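Local coordinates for deferrochelatase (Vibrio cholerae, PDB 5DE0), which binds heme b and probably acts as a peroxidase of the dye-decolorizing (DyP) family, at residues 6-14 against 55-63. Sequence-based numbering, arbitrary orientation.
Sequences KSQTAILPE and ELTVSVAFS
On the side of strand 57-62 turned away from strand 98-104, in the N-terminal ferredoxin-like half of this DyP fold, Gln8 and Thr9 of the N-terminal loop meet the strand. The loop takes bonding groups of Val58 and Val60; farther along this edge Phe62 pairs through its backbone with Phe290 of strand 281-291 in the C-terminal half, and the loop takes up the part before it. The side-chain amide of Gln8 stands in for a neighbouring strand. Gln8 OE1 accepts Val60 N at 2.8 Å, with an almost straight N-H...O angle of 174° although the donor sits above the plane of the amide carbonyl. Gln8 NE2 gives a hydrogen to Val60 O at 2.9 Å, close to the amide plane. CG lies anti to the carbonyl carbon (chi1 -61°) and the chain runs extended beyond it, which carries the amide out to the strand. NE2 also bonds Pro292 O, just past strand 281-291. At Val58 the strand is met by Thr9 OG1, which receives Val58 N at 3.1 Å, and by Ala10 N, whose bond to Val58 O is weak at 3.4 Å. Ala10 CB fits in beside the strand, 3.7 Å from Ser59 CB, and Ile11 brings CG1 within 3.8 Å of Ser59 OG. Thr57 OG1 rests 3.5 Å from Ala10 CA, but its hydrogen bond is with His103 O. Both polar ends of the buried Gln8 amide are thus satisfied, and two bonds to one residue fix the amide's rotation; two side chains, helped weakly by the backbone N of Ala10, supply the partners a neighbouring strand would otherwise give.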
loop_
_atom_site.group_PDB
_atom_site.type_symbol
_atom_site.label_atom_id
_atom_site.label_comp_id
_atom_site.label_asym_id
_atom_site.label_seq_id
_atom_site.Cartn_x
_atom_site.Cartn_y
_atom_site.Cartn_z
ATOM N N LYS B 6 19.278 9.444 -24.232
ATOM C CA LYS B 6 18.975 8.537 -23.129
ATOM C C LYS B 6 17.746 8.969 -22.340
ATOM O O LYS B 6 17.727 10.038 -21.730
ATOM C CB LYS B 6 20.169 8.426 -22.181
ATOM C CG LYS B 6 21.245 7.461 -22.633
ATOM C CD LYS B 6 22.288 7.280 -21.547
ATOM C CE LYS B 6 23.271 6.183 -21.913
ATOM N NZ LYS B 6 22.581 4.885 -22.141
ATOM N N SER B 7 16.722 8.124 -22.352
ATOM C CA SER B 7 15.518 8.354 -21.565
ATOM C C SER B 7 15.756 8.027 -20.095
ATOM O O SER B 7 16.736 7.364 -19.745
ATOM C CB SER B 7 14.362 7.513 -22.105
ATOM O OG SER B 7 14.706 6.137 -22.125
ATOM N N GLN B 8 14.856 8.490 -19.232
ATOM C CA GLN B 8 14.932 8.151 -17.815
ATOM C C GLN B 8 14.551 6.683 -17.624
ATOM O O GLN B 8 13.696 6.156 -18.337
ATOM C CB GLN B 8 14.040 9.081 -16.985
ATOM C CG GLN B 8 14.452 10.550 -17.093
ATOM C CD GLN B 8 13.686 11.467 -16.153
ATOM O OE1 GLN B 8 13.756 11.324 -14.934
ATOM N NE2 GLN B 8 12.960 12.425 -16.722
ATOM N N THR B 9 15.196 6.036 -16.658
ATOM C CA THR B 9 15.199 4.577 -16.546
ATOM C C THR B 9 13.838 3.901 -16.367
ATOM O O THR B 9 13.723 2.693 -16.553
ATOM C CB THR B 9 16.085 4.135 -15.369
ATOM O OG1 THR B 9 15.577 4.693 -14.151
ATOM C CG2 THR B 9 17.521 4.593 -15.579
ATOM N N ALA B 10 12.812 4.664 -16.005
ATOM C CA ALA B 10 11.515 4.066 -15.698
ATOM C C ALA B 10 10.666 3.797 -16.941
ATOM O O ALA B 10 9.794 2.931 -16.922
ATOM C CB ALA B 10 10.746 4.955 -14.727
ATOM N N ILE B 11 10.935 4.526 -18.018
ATOM C CA ILE B 11 10.047 4.547 -19.179
ATOM C C ILE B 11 10.111 3.290 -20.050
ATOM O O ILE B 11 9.106 2.600 -20.229
ATOM C CB ILE B 11 10.350 5.770 -20.065
ATOM C CG1 ILE B 11 10.282 7.052 -19.232
ATOM C CG2 ILE B 11 9.380 5.838 -21.231
ATOM C CD1 ILE B 11 10.579 8.308 -20.015
ATOM N N LEU B 12 11.289 2.999 -20.591
ATOM C CA LEU B 12 11.456 1.904 -21.550
ATOM C C LEU B 12 11.261 0.481 -20.996
ATOM O O LEU B 12 10.601 -0.333 -21.642
ATOM C CB LEU B 12 12.835 2.005 -22.213
ATOM C CG LEU B 12 12.862 2.633 -23.609
ATOM C CD1 LEU B 12 12.093 3.943 -23.629
ATOM C CD2 LEU B 12 14.295 2.842 -24.077
ATOM N N PRO B 13 11.838 0.161 -19.820
ATOM C CA PRO B 13 11.668 -1.221 -19.350
ATOM C C PRO B 13 10.222 -1.572 -19.017
ATOM O O PRO B 13 9.399 -0.680 -18.808
ATOM C CB PRO B 13 12.528 -1.274 -18.079
ATOM C CG PRO B 13 13.429 -0.100 -18.158
ATOM C CD PRO B 13 12.676 0.947 -18.898
ATOM N N GLU B 14 9.924 -2.867 -18.981
ATOM C CA GLU B 14 8.617 -3.341 -18.552
ATOM C C GLU B 14 8.411 -2.992 -17.085
ATOM O O GLU B 14 9.359 -3.018 -16.299
ATOM C CB GLU B 14 8.490 -4.851 -18.764
ATOM C CG GLU B 14 8.514 -5.285 -20.220
ATOM C CD GLU B 14 7.187 -5.066 -20.916
ATOM O OE1 GLU B 14 6.169 -4.872 -20.216
ATOM O OE2 GLU B 14 7.161 -5.091 -22.164
ATOM N N GLU B 55 16.136 -3.570 -9.119
ATOM C CA GLU B 55 15.801 -2.998 -10.420
ATOM C C GLU B 55 14.979 -1.721 -10.269
ATOM O O GLU B 55 14.036 -1.480 -11.024
ATOM C CB GLU B 55 15.056 -4.022 -11.281
ATOM C CG GLU B 55 15.884 -5.266 -11.594
ATOM C CD GLU B 55 15.167 -6.240 -12.508
ATOM O OE1 GLU B 55 14.009 -5.966 -12.893
ATOM O OE2 GLU B 55 15.765 -7.286 -12.844
ATOM N N LEU B 56 15.344 -0.911 -9.279
ATOM C CA LEU B 56 14.659 0.348 -9.017
ATOM C C LEU B 56 14.899 1.342 -10.148
ATOM O O LEU B 56 16.036 1.557 -10.569
ATOM C CB LEU B 56 15.119 0.942 -7.685
ATOM C CG LEU B 56 14.523 2.300 -7.306
ATOM C CD1 LEU B 56 13.030 2.187 -7.027
ATOM C CD2 LEU B 56 15.255 2.883 -6.109
ATOM N N THR B 57 13.817 1.933 -10.643
ATOM C CA THR B 57 13.896 2.906 -11.724
ATOM C C THR B 57 13.172 4.185 -11.334
ATOM O O THR B 57 12.418 4.205 -10.363
ATOM C CB THR B 57 13.288 2.358 -13.023
ATOM O OG1 THR B 57 11.898 2.077 -12.816
ATOM C CG2 THR B 57 13.998 1.085 -13.456
ATOM N N VAL B 58 13.396 5.254 -12.090
ATOM C CA VAL B 58 12.760 6.531 -11.790
ATOM C C VAL B 58 12.593 7.385 -13.048
ATOM O O VAL B 58 13.407 7.321 -13.971
ATOM C CB VAL B 58 13.568 7.321 -10.725
ATOM C CG1 VAL B 58 14.927 7.737 -11.273
ATOM C CG2 VAL B 58 12.786 8.533 -10.229
ATOM N N SER B 59 11.515 8.162 -13.089
ATOM C CA SER B 59 11.312 9.147 -14.143
ATOM C C SER B 59 10.629 10.387 -13.578
ATOM O O SER B 59 9.520 10.308 -13.049
ATOM C CB SER B 59 10.483 8.564 -15.286
ATOM O OG SER B 59 10.279 9.533 -16.297
ATOM N N VAL B 60 11.303 11.529 -13.684
ATOM C CA VAL B 60 10.776 12.788 -13.177
ATOM C C VAL B 60 10.216 13.631 -14.317
ATOM O O VAL B 60 10.902 13.877 -15.312
ATOM C CB VAL B 60 11.855 13.594 -12.429
ATOM C CG1 VAL B 60 11.263 14.877 -11.875
ATOM C CG2 VAL B 60 12.463 12.753 -11.314
ATOM N N ALA B 61 8.974 14.077 -14.165
ATOM C CA ALA B 61 8.303 14.830 -15.221
ATOM C C ALA B 61 7.653 16.102 -14.684
ATOM O O ALA B 61 7.258 16.168 -13.518
ATOM C CB ALA B 61 7.269 13.961 -15.907
ATOM N N PHE B 62 7.537 17.108 -15.545
ATOM C CA PHE B 62 7.004 18.403 -15.138
ATOM C C PHE B 62 5.806 18.807 -15.992
ATOM O O PHE B 62 5.770 18.519 -17.192
ATOM C CB PHE B 62 8.088 19.476 -15.228
ATOM C CG PHE B 62 9.342 19.138 -14.479
ATOM C CD1 PHE B 62 10.406 18.523 -15.121
ATOM C CD2 PHE B 62 9.460 19.434 -13.129
ATOM C CE1 PHE B 62 11.568 18.211 -14.426
ATOM C CE2 PHE B 62 10.620 19.124 -12.434
ATOM C CZ PHE B 62 11.670 18.513 -13.085
ATOM N N SER B 63 4.836 19.478 -15.375
ATOM C CA SER B 63 3.642 19.923 -16.084
ATOM C C SER B 63 3.908 21.168 -16.925
ATOM O O SER B 63 4.968 21.780 -16.817
ATOM C CB SER B 63 2.509 20.199 -15.100
ATOM O OG SER B 63 2.794 21.323 -14.288
#